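Local coordinates for uncharacterized protein (Bacteroides cellulosilyticus, PDB 5JVK) that probably hydrolyses glycosidic bonds in carbohydrates, as a family 39 glycoside hydrolase of a gut symbiont, at residues L42-Y45 with G46-L49; T347-D350 with I351-A354. One frame throughout, in Å; residues are numbered along the deposited sequence.

Contact 1: residues L42-Y45 with G46-L49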
loop_
_atom_site.group_PDB
_atom_site.type_symbol
_atom_site.label_atom_id
_atom_site.label_comp_id
_atom_site.label_asym_id
_atom_site.label_seq_id
_atom_site.Cartn_x
_atom_site.Cartn_y
_atom_site.Cartn_z
ATOM N N LEU A 42 21.357 18.103 0.587
ATOM C CA LEU A 42 20.610 16.846 0.708
ATOM C C LEU A 42 21.314 15.963 1.725
ATOM O O LEU A 42 22.412 15.489 1.459
ATOM C CB LEU A 42 20.530 16.120 -0.637
ATOM C CG LEU A 42 19.579 16.717 -1.676
ATOM C CD1 LEU A 42 19.866 16.127 -3.049
ATOM C CD2 LEU A 42 18.124 16.499 -1.292
ATOM N N VAL A 43 20.669 15.743 2.873
ATOM C CA VAL A 43 21.241 14.991 3.997
ATOM C C VAL A 43 20.483 13.675 4.201
ATOM O O VAL A 43 19.278 13.683 4.457
ATOM C CB VAL A 43 21.175 15.814 5.304
ATOM C CG1 VAL A 43 22.006 15.151 6.395
ATOM C CG2 VAL A 43 21.643 17.246 5.063
ATOM N N ARG A 44 21.200 12.556 4.109
ATOM C CA ARG A 44 20.596 11.221 4.178
ATOM C C ARG A 44 20.219 10.837 5.610
ATOM O O ARG A 44 20.920 11.198 6.557
ATOM C CB ARG A 44 21.562 10.176 3.609
ATOM C CG ARG A 44 20.960 8.787 3.462
ATOM C CD ARG A 44 21.717 7.914 2.474
ATOM N NE ARG A 44 23.042 7.521 2.949
ATOM C CZ ARG A 44 23.873 6.707 2.295
ATOM N NH1 ARG A 44 23.534 6.179 1.119
ATOM N NH2 ARG A 44 25.058 6.409 2.815
ATOM N N TYR A 45 19.116 10.103 5.758
ATOM C CA TYR A 45 18.674 9.605 7.065
ATOM C C TYR A 45 19.718 8.640 7.644
ATOM O O TYR A 45 20.326 7.853 6.907
ATOM C CB TYR A 45 17.294 8.922 6.944
ATOM C CG TYR A 45 16.747 8.298 8.215
ATOM C CD1 TYR A 45 17.200 7.051 8.659
ATOM C CD2 TYR A 45 15.753 8.937 8.957
ATOM C CE1 TYR A 45 16.703 6.476 9.816
ATOM C CE2 TYR A 45 15.248 8.366 10.114
ATOM C CZ TYR A 45 15.726 7.135 10.537
ATOM O OH TYR A 45 15.233 6.565 11.687
ATOM N N GLY A 46 19.930 8.728 8.958
ATOM C CA GLY A 46 20.798 7.800 9.686
ATOM C C GLY A 46 22.254 8.221 9.775
ATOM O O GLY A 46 22.753 8.489 10.866
ATOM N N ASP A 47 22.931 8.266 8.628
ATOM C CA ASP A 47 24.374 8.545 8.564
ATOM C C ASP A 47 24.744 9.952 8.064
ATOM O O ASP A 47 25.927 10.291 8.009
ATOM C CB ASP A 47 25.087 7.470 7.721
ATOM C CG ASP A 47 24.759 7.552 6.233
ATOM O OD1 ASP A 47 23.686 8.074 5.861
ATOM O OD2 ASP A 47 25.584 7.078 5.426
ATOM N N ASN A 48 23.738 10.749 7.696
ATOM C CA ASN A 48 23.924 12.150 7.276
ATOM C C ASN A 48 24.884 12.353 6.086
ATOM O O ASN A 48 25.598 13.355 6.028
ATOM C CB ASN A 48 24.354 13.029 8.467
ATOM C CG ASN A 48 23.417 12.914 9.659
ATOM O OD1 ASN A 48 23.868 12.781 10.794
ATOM N ND2 ASN A 48 22.114 12.967 9.410
ATOM N N LEU A 49 24.895 11.406 5.144
ATOM C CA LEU A 49 25.613 11.584 3.882
ATOM C C LEU A 49 25.029 12.811 3.181
ATOM O O LEU A 49 23.828 12.860 2.904
ATOM C CB LEU A 49 25.477 10.344 2.991
ATOM C CG LEU A 49 26.219 10.345 1.648
ATOM C CD1 LEU A 49 27.725 10.397 1.859
ATOM C CD2 LEU A 49 25.840 9.120 0.829
#
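The Arg44 guanidinium has Leu49 over one face and the Asp47 carboxylate at its edge. Leu49 CD2 sits over the centre of that face, 3.4 Å from Arg44 CZ. The carboxylate meets the edge side-on and nearly coplanar, with the two planes 25° apart. Arg44 NE gives a bond of 3.0 Å to Asp47 OD1, and Arg44 NH2 completes the salt bridge at 2.7 Å to Asp47 OD2. Both oxygens use their syn lone pairs. This double grip fixes the rotation of both groups. Arg44 CG lies anti to the backbone N (chi1 -172°), and a bend at chi3 (69°) turns NE and NH2 to the carboxylate. The backbone closes the loop as well: Arg44 N bonds to Leu49 O at 2.9 Å, and Asn48 N makes a weak bond to Arg44 O. Gly46 has backbone angles at which a CB would clash with Tyr45 O. Val43 CG1 packs on Asn48 CA at 3.7 Å. Arg44 NH1 also pairs with Glu67 and with Leu68 O. The whole is a beta-hairpin turn joining antiparallel strands 37-44 and 50-55, with strand 69-78 on the other side of strand 37-44.

Contact 2: residues T347-D350 with I351-A354; sequences TNLD and IEQA
Glu352 folds back over Leu349 and takes its backbone N-H. The bond from Leu349 N to Glu352 OE1 is 3.1 Å and fairly straight (163°), and it reaches the oxygen from above the carboxylate plane. Glu352 CG stands beside its own backbone N (chi1 -72°), and the extended chain beyond it carries the carboxylate to the N-cap residue. Leu349 CD1 lies alongside that carboxylate, 3.9 Å from Glu352 CD. With Glu352 replaced by an alanine, the Leu349 N-H would probably lose this acceptor and the leucine the carboxylate beside it. The first helical bonds follow: Gln353 N to Leu349 O and Ala354 N to Asp350 O, both 3.1 Å. A water donates to Asp350 O at 2.9 Å and to Gln353 OE1 at 2.8 Å, tying that side chain to the first turn. Further out, Ser404 also bonds to Gln353 OE1, while Gln353 NE2 bonds to Trp343 O and Gly393 O. Ser345 holds Asp350 OD1, and Asp350 N donates a hydrogen bond to a bound glycerol, probably from the crystallisation liquor. The Glu352 bond is one half of a capping box, here at the start of the helix that follows the seventh strand of a (beta/alpha)8 barrel.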
loop_
_atom_site.group_PDB
_atom_site.type_symbol
_atom_site.label_atom_id
_atom_site.label_comp_id
_atom_site.label_asym_id
_atom_site.label_seq_id
_atom_site.Cartn_x
_atom_site.Cartn_y
_atom_site.Cartn_z
ATOM N N THR A 347 0.040 7.604 15.997
ATOM C CA THR A 347 0.303 6.578 17.024
ATOM C C THR A 347 1.596 5.768 16.804
ATOM O O THR A 347 1.934 4.913 17.626
ATOM C CB THR A 347 -0.881 5.603 17.164
ATOM O OG1 THR A 347 -1.125 4.953 15.914
ATOM C CG2 THR A 347 -2.134 6.340 17.602
ATOM N N ASN A 348 2.299 6.018 15.698
ATOM C CA ASN A 348 3.648 5.484 15.488
ATOM C C ASN A 348 4.591 6.580 15.005
ATOM O O ASN A 348 4.159 7.602 14.471
ATOM C CB ASN A 348 3.634 4.345 14.462
ATOM C CG ASN A 348 3.160 3.028 15.051
ATOM O OD1 ASN A 348 3.783 2.474 15.956
ATOM N ND2 ASN A 348 2.074 2.505 14.524
ATOM N N LEU A 349 5.886 6.341 15.189
ATOM C CA LEU A 349 6.928 7.178 14.599
ATOM C C LEU A 349 6.895 6.987 13.084
ATOM O O LEU A 349 6.428 5.951 12.602
ATOM C CB LEU A 349 8.304 6.770 15.133
ATOM C CG LEU A 349 8.571 6.860 16.637
ATOM C CD1 LEU A 349 9.857 6.125 16.990
ATOM C CD2 LEU A 349 8.641 8.311 17.084
ATOM N N ASP A 350 7.399 7.967 12.335
ATOM C CA ASP A 350 7.516 7.838 10.875
ATOM C C ASP A 350 8.343 6.609 10.490
ATOM O O ASP A 350 8.007 5.906 9.541
ATOM C CB ASP A 350 8.172 9.086 10.255
ATOM C CG ASP A 350 7.205 10.252 10.064
ATOM O OD1 ASP A 350 5.970 10.056 10.107
ATOM O OD2 ASP A 350 7.703 11.381 9.847
ATOM N N ILE A 351 9.421 6.364 11.230
ATOM C CA ILE A 351 10.324 5.254 10.939
ATOM C C ILE A 351 9.690 3.892 11.266
ATOM O O ILE A 351 10.001 2.895 10.608
ATOM C CB ILE A 351 11.699 5.443 11.642
ATOM C CG1 ILE A 351 12.780 4.620 10.944
ATOM C CG2 ILE A 351 11.638 5.102 13.129
ATOM C CD1 ILE A 351 13.139 5.106 9.551
ATOM N N GLU A 352 8.807 3.859 12.268
ATOM C CA GLU A 352 8.023 2.655 12.573
ATOM C C GLU A 352 7.039 2.334 11.444
ATOM O O GLU A 352 6.945 1.182 11.014
ATOM C CB GLU A 352 7.292 2.791 13.915
ATOM C CG GLU A 352 8.224 2.705 15.121
ATOM C CD GLU A 352 7.555 3.020 16.455
ATOM O OE1 GLU A 352 6.460 3.626 16.476
ATOM O OE2 GLU A 352 8.141 2.667 17.502
ATOM N N GLN A 353 6.333 3.358 10.959
ATOM C CA GLN A 353 5.424 3.224 9.810
ATOM C C GLN A 353 6.145 2.634 8.590
ATOM O O GLN A 353 5.607 1.758 7.907
ATOM C CB GLN A 353 4.802 4.581 9.435
ATOM C CG GLN A 353 3.619 4.483 8.470
ATOM C CD GLN A 353 3.329 5.767 7.693
ATOM O OE1 GLN A 353 4.232 6.536 7.362
ATOM N NE2 GLN A 353 2.054 5.986 7.370
ATOM N N ALA A 354 7.357 3.119 8.328
ATOM C CA ALA A 354 8.185 2.611 7.238
ATOM C C ALA A 354 8.592 1.161 7.478
ATOM O O ALA A 354 8.408 0.308 6.610
ATOM C CB ALA A 354 9.419 3.484 7.069
HETATM O O HOH W 1 6.953 7.277 7.221
#

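In the fold
Contact 1 comes first along the chain, in the N-terminal five-stranded sheet. Contact 2 comes about 300 residues later, in the barrel, at the loop between strand 335-341 and helix 350-366. Their centres are about 18 Å apart, yet they touch: Tyr45 OH packs on Ile351 CG1 at 3.2 Å. The hairpin of residues 42-49 therefore meets the first turn of a barrel helix. The C-terminal antiparallel sheet region joins in. Trp471, in the loop between strands 466-469 and 475-476, stacks edge-to-face with Tyr45, and Leu492 touches Ile351. The two contacts thus lie where all three parts of the fold come together.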